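Local coordinates for PlaB phospholipase (Legionella pneumophila, PDB 6ZTI) that hydrolyses phospholipids as an alpha/beta-hydrolase virulence factor whose activity is controlled by NAD(H)-mediated tetramerization, at the interface of chains A and B. Numbering follows the deposited sequence. Chains: chain A/B, PlaB phospholipase.

Contacts 1 and 2 lie about 20 Å apart, measured between the centres of their C-alpha atoms, and share no residue. Both set the C-terminal part of chain A against the N-terminal part of chain B. In contact 1 a short stretch of A:Lys478 and A:Ile479 lies along a loop and a strand end of chain B; in contact 2 the last residues of chain A, with A:Arg351, A:Arg461 and A:Val463, meet the start of helix 69-89. The interface is two-fold symmetric, so both contacts recur with the chains exchanged, and each subunit extends its C-terminal region onto its partner within the tetramer.

Contact 1: the interface of chains A and B. Residues chain A 478-479; chain B 22, 26-29, 59-60.
A:Ile479 buries 108 Å² against chain B, pressing its longer branch between the loop of B:Val26 to B:Thr29 and the end of strand 55-60. With A:Ile479 CG1 anti to the carbonyl carbon (chi1 -64°) and the branch extended (chi2 173°), A:Ile479 CD1 comes to 3.7 Å from B:His22 NE2. It approaches from the ring face on which B:Val26 CG1 lies, displaced toward the NE2 end. A:Ile479 CG1 slides past B:Arg59 CB at 3.9 Å. B:Val26 CG1 meets A:Ile479 CD1 at 4.0 Å. A beta-branched isoleucine suits this place, since one branch fills the groove while CG2 turns toward the backbone of B:Tyr60.

B:Thr27 contributes its backbone carbonyl: A:Ile479 N donates to B:Thr27 O over 3.0 Å, nearly straight (172°), although from above the carbonyl plane. A:Lys478 and B:His28 form an antiparallel beta bridge. The flat B:His28 ring offers a surface to A:Lys478, whose N lies over its centre and whose poorly ordered chain brings A:Lys478 CD to 3.6 Å from B:His28 CD2.

Behind the first shell, B:Tyr60 N bonds to B:His22 NE2 at 3.0 Å. B:His22 CE1 lies over the centre of the B:Tyr60 ring, with B:Tyr60 CE2 toward the rim of one B:His22 face. Strand-like pairing and the inserted side chain of A:Ile479 thus join one subunit's C-terminal extension to the other, probably helping hold them together.

Contact 2: the interface of chains A and B. Residues chain A 351, 461, 463, 488-489; chain B 70-71, 74.
The guanidinium of A:Arg351 has B:Arg74 CD over the centre of one face, and at its edge, in plane, B:Asp70 OD1. The guanidinium of B:Arg74 in turn has A:Ile488 CD1 over one face, toward the rim, and A:Arg461 O and the terminal carboxylate carbon of A:Asp489 at its edge. The A:Arg461 guanidinium meets the carboxylate of B:Asp71 along its edge.

Two side-on salt bridges dominate. A:Arg351 NH2 reaches B:Asp70 OD1 at 2.8 Å. A:Arg351 NE bonds to B:Asp70 OD2 at 3.0 Å. Their guanidinium and carboxylate planes are 16° apart. A:Arg461 repeats the grip, its NE reaching B:Asp71 OD1 at 2.9 Å. A:Arg461 NH2 reaches B:Asp71 OD2 at 2.6 Å. Here the guanidinium and carboxylate planes are 19° apart. All four carboxylate oxygens use syn lone pairs, so paired bonds fix the rotation of each group. The two arginines arrive differently: A:Arg461 is extended, its CG opposite the backbone N (chi1 -176°), whereas A:Arg351 is bent at chi2 and chi3 and curls over B:Arg74.

B:Arg74, with 111 Å² buried, combines both uses of arginine. B:Arg74 CB packs on A:Ile488 CD1 at 3.7 Å, while CD supports the A:Arg351 guanidinium. B:Arg74 NH2 donates to A:Asp489 O, an oxygen of the C-terminal carboxylate, over 3.1 Å. Water 1 joins that oxygen to B:Arg74 O, and water 2 connects B:Arg74 NH2 with A:Arg461 O. The negative chain end and the nearby aspartates probably ease the approach of A:Arg351 to B:Arg74. A:Val463 CG2 adds an apolar wall beside B:Asp71, at 3.9 Å from B:Asp71 CG.

Here the first turns of helix 69-89 are read by charge, and the C-terminus of the other subunit is received. Such directional pairing probably sets how the two subunits are oriented in the PlaB tetramer.

Contact 1: the interface of chains A and B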
ATOM      1  N   LYS A 478     -20.388   4.651  33.507  1.00 28.03           N
ATOM      2  CA  LYS A 478     -19.468   4.804  32.389  1.00 22.40           C
ATOM      3  C   LYS A 478     -18.154   4.102  32.703  1.00 21.30           C
ATOM      4  O   LYS A 478     -17.693   4.080  33.847  1.00 26.08           O
ATOM      5  CB  LYS A 478     -19.190   6.281  32.100  1.00 30.71           C
ATOM      6  CG  LYS A 478     -20.420   7.138  31.872  1.00 48.62           C
ATOM      7  CD  LYS A 478     -20.909   7.079  30.431  1.00 65.69           C
ATOM      8  CE  LYS A 478     -22.049   8.082  30.180  1.00 67.05           C
ATOM      9  NZ  LYS A 478     -23.034   8.171  31.307  1.00 55.88           N
ATOM     10  N   ILE A 479     -17.548   3.530  31.674  1.00 21.27           N
ATOM     11  CA  ILE A 479     -16.257   2.867  31.795  1.00 19.18           C
ATOM     12  C   ILE A 479     -15.166   3.901  31.565  1.00 23.02           C
ATOM     13  O   ILE A 479     -15.055   4.460  30.468  1.00 25.24           O
ATOM     14  CB  ILE A 479     -16.137   1.706  30.796  1.00 23.12           C
ATOM     15  CG1 ILE A 479     -17.179   0.635  31.131  1.00 23.88           C
ATOM     16  CG2 ILE A 479     -14.715   1.126  30.809  1.00 20.76           C
ATOM     17  CD1 ILE A 479     -17.273  -0.467  30.120  1.00 25.45           C
TER
ATOM     18  N   HIS B  22     -18.294  -7.956  29.146  1.00  8.43           N
ATOM     19  CA  HIS B  22     -19.061  -7.353  28.069  1.00  9.73           C
ATOM     20  C   HIS B  22     -18.388  -7.564  26.706  1.00 12.36           C
ATOM     21  O   HIS B  22     -17.425  -8.325  26.566  1.00 12.31           O
ATOM     22  CB  HIS B  22     -19.292  -5.873  28.371  1.00 16.86           C
ATOM     23  CG  HIS B  22     -18.034  -5.081  28.554  1.00 19.91           C
ATOM     24  ND1 HIS B  22     -17.254  -4.665  27.495  1.00 10.88           N
ATOM     25  CD2 HIS B  22     -17.432  -4.612  29.675  1.00  9.75           C
ATOM     26  CE1 HIS B  22     -16.222  -3.980  27.953  1.00 19.70           C
ATOM     27  NE2 HIS B  22     -16.307  -3.929  29.273  1.00 11.91           N
ATOM     28  N   VAL B  26     -17.990  -1.186  23.924  1.00 21.56           N
ATOM     29  CA  VAL B  26     -18.832  -0.863  25.072  1.00 24.61           C
ATOM     30  C   VAL B  26     -18.184   0.242  25.894  1.00 18.40           C
ATOM     31  O   VAL B  26     -16.977   0.214  26.160  1.00 19.66           O
ATOM     32  CB  VAL B  26     -19.070  -2.125  25.921  1.00 20.95           C
ATOM     33  CG1 VAL B  26     -19.710  -1.782  27.237  1.00 21.07           C
ATOM     34  CG2 VAL B  26     -19.942  -3.105  25.154  1.00 18.67           C
ATOM     35  N   THR B  27     -18.994   1.220  26.322  1.00 14.20           N
ATOM     36  CA  THR B  27     -18.499   2.307  27.160  1.00 19.10           C
ATOM     37  C   THR B  27     -19.306   2.494  28.440  1.00 20.96           C
ATOM     38  O   THR B  27     -19.122   3.506  29.127  1.00 18.50           O
ATOM     39  CB  THR B  27     -18.484   3.635  26.392  1.00 32.63           C
ATOM     40  OG1 THR B  27     -19.819   3.997  26.023  1.00 21.31           O
ATOM     41  CG2 THR B  27     -17.615   3.528  25.151  1.00 31.65           C
ATOM     42  N   HIS B  28     -20.173   1.548  28.790  1.00 16.44           N
ATOM     43  CA  HIS B  28     -21.068   1.709  29.928  1.00 21.51           C
ATOM     44  C   HIS B  28     -21.558   0.329  30.340  1.00 20.41           C
ATOM     45  O   HIS B  28     -21.959  -0.464  29.482  1.00 20.68           O
ATOM     46  CB  HIS B  28     -22.234   2.625  29.546  1.00 20.62           C
ATOM     47  CG  HIS B  28     -22.961   3.209  30.713  1.00 20.84           C
ATOM     48  ND1 HIS B  28     -23.452   2.441  31.748  1.00 29.03           N
ATOM     49  CD2 HIS B  28     -23.305   4.487  30.998  1.00 24.82           C
ATOM     50  CE1 HIS B  28     -24.052   3.224  32.627  1.00 21.98           C
ATOM     51  NE2 HIS B  28     -23.978   4.470  32.195  1.00 24.59           N
ATOM     52  N   THR B  29     -21.521   0.042  31.646  1.00 19.44           N
ATOM     53  CA  THR B  29     -21.867  -1.282  32.148  1.00 23.83           C
ATOM     54  C   THR B  29     -23.367  -1.541  32.150  1.00 16.88           C
ATOM     55  O   THR B  29     -23.785  -2.646  32.514  1.00 16.56           O
ATOM     56  CB  THR B  29     -21.308  -1.491  33.565  1.00 14.08           C
ATOM     57  OG1 THR B  29     -21.590  -0.350  34.380  1.00 22.13           O
ATOM     58  CG2 THR B  29     -19.792  -1.729  33.524  1.00 17.81           C
ATOM     59  N   ARG B  59     -15.316  -4.671  33.549  1.00 10.83           N
ATOM     60  CA  ARG B  59     -15.196  -3.571  32.595  1.00 21.11           C
ATOM     61  C   ARG B  59     -13.778  -3.571  32.046  1.00 21.35           C
ATOM     62  O   ARG B  59     -12.807  -3.528  32.815  1.00 11.39           O
ATOM     63  CB  ARG B  59     -15.551  -2.220  33.235  1.00 19.35           C
ATOM     64  CG  ARG B  59     -14.635  -1.741  34.350  1.00 19.89           C
ATOM     65  CD  ARG B  59     -15.198  -0.476  34.998  1.00 26.87           C
ATOM     66  NE  ARG B  59     -14.233   0.139  35.903  1.00 24.20           N
ATOM     67  CZ  ARG B  59     -14.023  -0.257  37.156  1.00 24.72           C
ATOM     68  NH1 ARG B  59     -14.712  -1.267  37.669  1.00 24.86           N
ATOM     69  NH2 ARG B  59     -13.118   0.361  37.900  1.00 16.71           N
ATOM     70  N   TYR B  60     -13.661  -3.663  30.721  1.00 15.37           N
ATOM     71  CA  TYR B  60     -12.380  -3.641  30.037  1.00 16.04           C
ATOM     72  C   TYR B  60     -12.452  -2.639  28.895  1.00 15.40           C
ATOM     73  O   TYR B  60     -13.525  -2.156  28.523  1.00 17.24           O
ATOM     74  CB  TYR B  60     -11.975  -5.040  29.530  1.00 13.21           C
ATOM     75  CG  TYR B  60     -12.846  -5.642  28.440  1.00 11.13           C
ATOM     76  CD1 TYR B  60     -12.613  -5.358  27.101  1.00 12.47           C
ATOM     77  CD2 TYR B  60     -13.877  -6.524  28.746  1.00 14.55           C
ATOM     78  CE1 TYR B  60     -13.395  -5.906  26.104  1.00 12.90           C
ATOM     79  CE2 TYR B  60     -14.664  -7.086  27.742  1.00  8.93           C
ATOM     80  CZ  TYR B  60     -14.418  -6.771  26.430  1.00 12.18           C
ATOM     81  OH  TYR B  60     -15.200  -7.320  25.438  1.00 13.00           O
TER

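Contact 2: the interface of chains A and B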
ATOM      1  N   ARG A 351       5.936 -10.559  24.376  1.00 22.25           N
ATOM      2  CA  ARG A 351       4.668 -11.182  24.013  1.00 23.41           C
ATOM      3  C   ARG A 351       4.661 -11.628  22.558  1.00 22.20           C
ATOM      4  O   ARG A 351       3.594 -11.947  22.025  1.00 41.48           O
ATOM      5  CB  ARG A 351       3.481 -10.236  24.265  1.00 15.08           C
ATOM      6  CG  ARG A 351       3.436  -9.599  25.635  1.00 24.95           C
ATOM      7  CD  ARG A 351       3.365 -10.639  26.723  1.00 22.43           C
ATOM      8  NE  ARG A 351       2.216 -11.528  26.571  1.00 16.29           N
ATOM      9  CZ  ARG A 351       1.981 -12.580  27.349  1.00 33.62           C
ATOM     10  NH1 ARG A 351       2.815 -12.873  28.341  1.00 44.23           N
ATOM     11  NH2 ARG A 351       0.910 -13.334  27.146  1.00 38.20           N
ATOM     12  N   ARG A 461       6.409  -5.465  27.575  1.00 11.36           N
ATOM     13  CA  ARG A 461       5.147  -4.838  27.217  1.00 18.64           C
ATOM     14  C   ARG A 461       4.385  -4.578  28.510  1.00 12.69           C
ATOM     15  O   ARG A 461       4.012  -5.516  29.220  1.00 14.70           O
ATOM     16  CB  ARG A 461       4.369  -5.731  26.262  1.00 15.41           C
ATOM     17  CG  ARG A 461       3.074  -5.100  25.762  1.00 25.39           C
ATOM     18  CD  ARG A 461       2.415  -5.956  24.691  1.00 23.36           C
ATOM     19  NE  ARG A 461       1.106  -5.439  24.314  1.00 23.48           N
ATOM     20  CZ  ARG A 461       0.912  -4.472  23.426  1.00 31.76           C
ATOM     21  NH1 ARG A 461       1.951  -3.895  22.821  1.00 27.45           N
ATOM     22  NH2 ARG A 461      -0.324  -4.078  23.148  1.00 25.21           N
ATOM     23  N   VAL A 463       1.176  -3.206  30.578  1.00 16.75           N
ATOM     24  CA  VAL A 463      -0.271  -3.071  30.408  1.00 15.11           C
ATOM     25  C   VAL A 463      -0.853  -2.526  31.705  1.00 14.50           C
ATOM     26  O   VAL A 463      -0.747  -3.164  32.763  1.00 17.64           O
ATOM     27  CB  VAL A 463      -0.923  -4.409  30.025  1.00 14.66           C
ATOM     28  CG1 VAL A 463      -2.432  -4.262  29.852  1.00 15.30           C
ATOM     29  CG2 VAL A 463      -0.311  -4.928  28.748  1.00 19.50           C
ATOM     30  N   ILE A 488      -0.004  -4.510  35.057  1.00 21.91           N
ATOM     31  CA  ILE A 488      -0.360  -5.879  35.398  1.00 23.68           C
ATOM     32  C   ILE A 488       0.896  -6.742  35.424  1.00 23.73           C
ATOM     33  O   ILE A 488       1.913  -6.431  34.798  1.00 25.61           O
ATOM     34  CB  ILE A 488      -1.396  -6.447  34.412  1.00 13.86           C
ATOM     35  CG1 ILE A 488      -0.759  -6.666  33.024  1.00 18.19           C
ATOM     36  CG2 ILE A 488      -2.596  -5.530  34.338  1.00 20.37           C
ATOM     37  CD1 ILE A 488      -1.734  -7.090  31.971  1.00 21.60           C
ATOM     38  N   ASP A 489       0.807  -7.858  36.141  1.00 25.64           N
ATOM     39  CA  ASP A 489       1.867  -8.858  36.133  1.00 22.31           C
ATOM     40  C   ASP A 489       2.008  -9.472  34.733  1.00 49.07           C
ATOM     41  O   ASP A 489       1.031  -9.610  33.982  1.00 30.45           O
ATOM     42  CB  ASP A 489       1.581  -9.940  37.167  1.00 33.49           C
ATOM     43  CG  ASP A 489       1.589  -9.403  38.577  1.00 33.05           C
ATOM     44  OD1 ASP A 489       1.985  -8.230  38.757  1.00 43.01           O
ATOM     45  OD2 ASP A 489       1.201 -10.149  39.506  1.00 46.19           O
ATOM     46  OXT ASP A 489       3.103  -9.852  34.302  1.00 35.10           O
TER
ATOM     47  N   ASP B  70      -4.716 -10.511  23.786  1.00 14.81           N
ATOM     48  CA  ASP B  70      -3.725 -11.009  24.733  1.00 13.68           C
ATOM     49  C   ASP B  70      -3.610 -10.101  25.957  1.00 16.41           C
ATOM     50  O   ASP B  70      -3.605 -10.580  27.098  1.00 13.45           O
ATOM     51  CB  ASP B  70      -2.376 -11.121  24.034  1.00 20.83           C
ATOM     52  CG  ASP B  70      -1.263 -11.525  24.979  1.00 21.62           C
ATOM     53  OD1 ASP B  70      -1.298 -12.675  25.469  1.00 20.20           O
ATOM     54  OD2 ASP B  70      -0.353 -10.699  25.212  1.00 25.26           O
ATOM     55  N   ASP B  71      -3.472  -8.788  25.730  1.00 11.39           N
ATOM     56  CA  ASP B  71      -3.429  -7.806  26.812  1.00 16.38           C
ATOM     57  C   ASP B  71      -4.642  -7.922  27.731  1.00 13.69           C
ATOM     58  O   ASP B  71      -4.513  -7.890  28.961  1.00 13.25           O
ATOM     59  CB  ASP B  71      -3.389  -6.378  26.249  1.00 21.07           C
ATOM     60  CG  ASP B  71      -2.119  -6.047  25.467  1.00 28.97           C
ATOM     61  OD1 ASP B  71      -1.101  -6.781  25.526  1.00 22.76           O
ATOM     62  OD2 ASP B  71      -2.163  -4.998  24.778  1.00 19.30           O
ATOM     63  N   ARG B  74      -4.653 -11.089  29.853  1.00 10.48           N
ATOM     64  CA  ARG B  74      -3.687 -10.904  30.932  1.00 11.68           C
ATOM     65  C   ARG B  74      -4.237  -9.981  32.016  1.00 11.55           C
ATOM     66  O   ARG B  74      -3.998 -10.199  33.210  1.00 12.03           O
ATOM     67  CB  ARG B  74      -2.388 -10.319  30.376  1.00 22.93           C
ATOM     68  CG  ARG B  74      -1.336 -11.313  29.929  1.00 34.74           C
ATOM     69  CD  ARG B  74      -0.093 -10.561  29.408  1.00 36.04           C
ATOM     70  NE  ARG B  74       0.742 -10.006  30.479  1.00 34.65           N
ATOM     71  CZ  ARG B  74       1.657  -9.053  30.313  1.00 37.03           C
ATOM     72  NH1 ARG B  74       1.853  -8.512  29.115  1.00 36.80           N
ATOM     73  NH2 ARG B  74       2.375  -8.628  31.348  1.00 30.98           N
TER
HETATM   74  O   HOH W   1      -1.729 -10.109  34.862  1.00 21.44           O
HETATM   75  O   HOH W   2       5.190  -7.291  30.832  1.00 31.73           O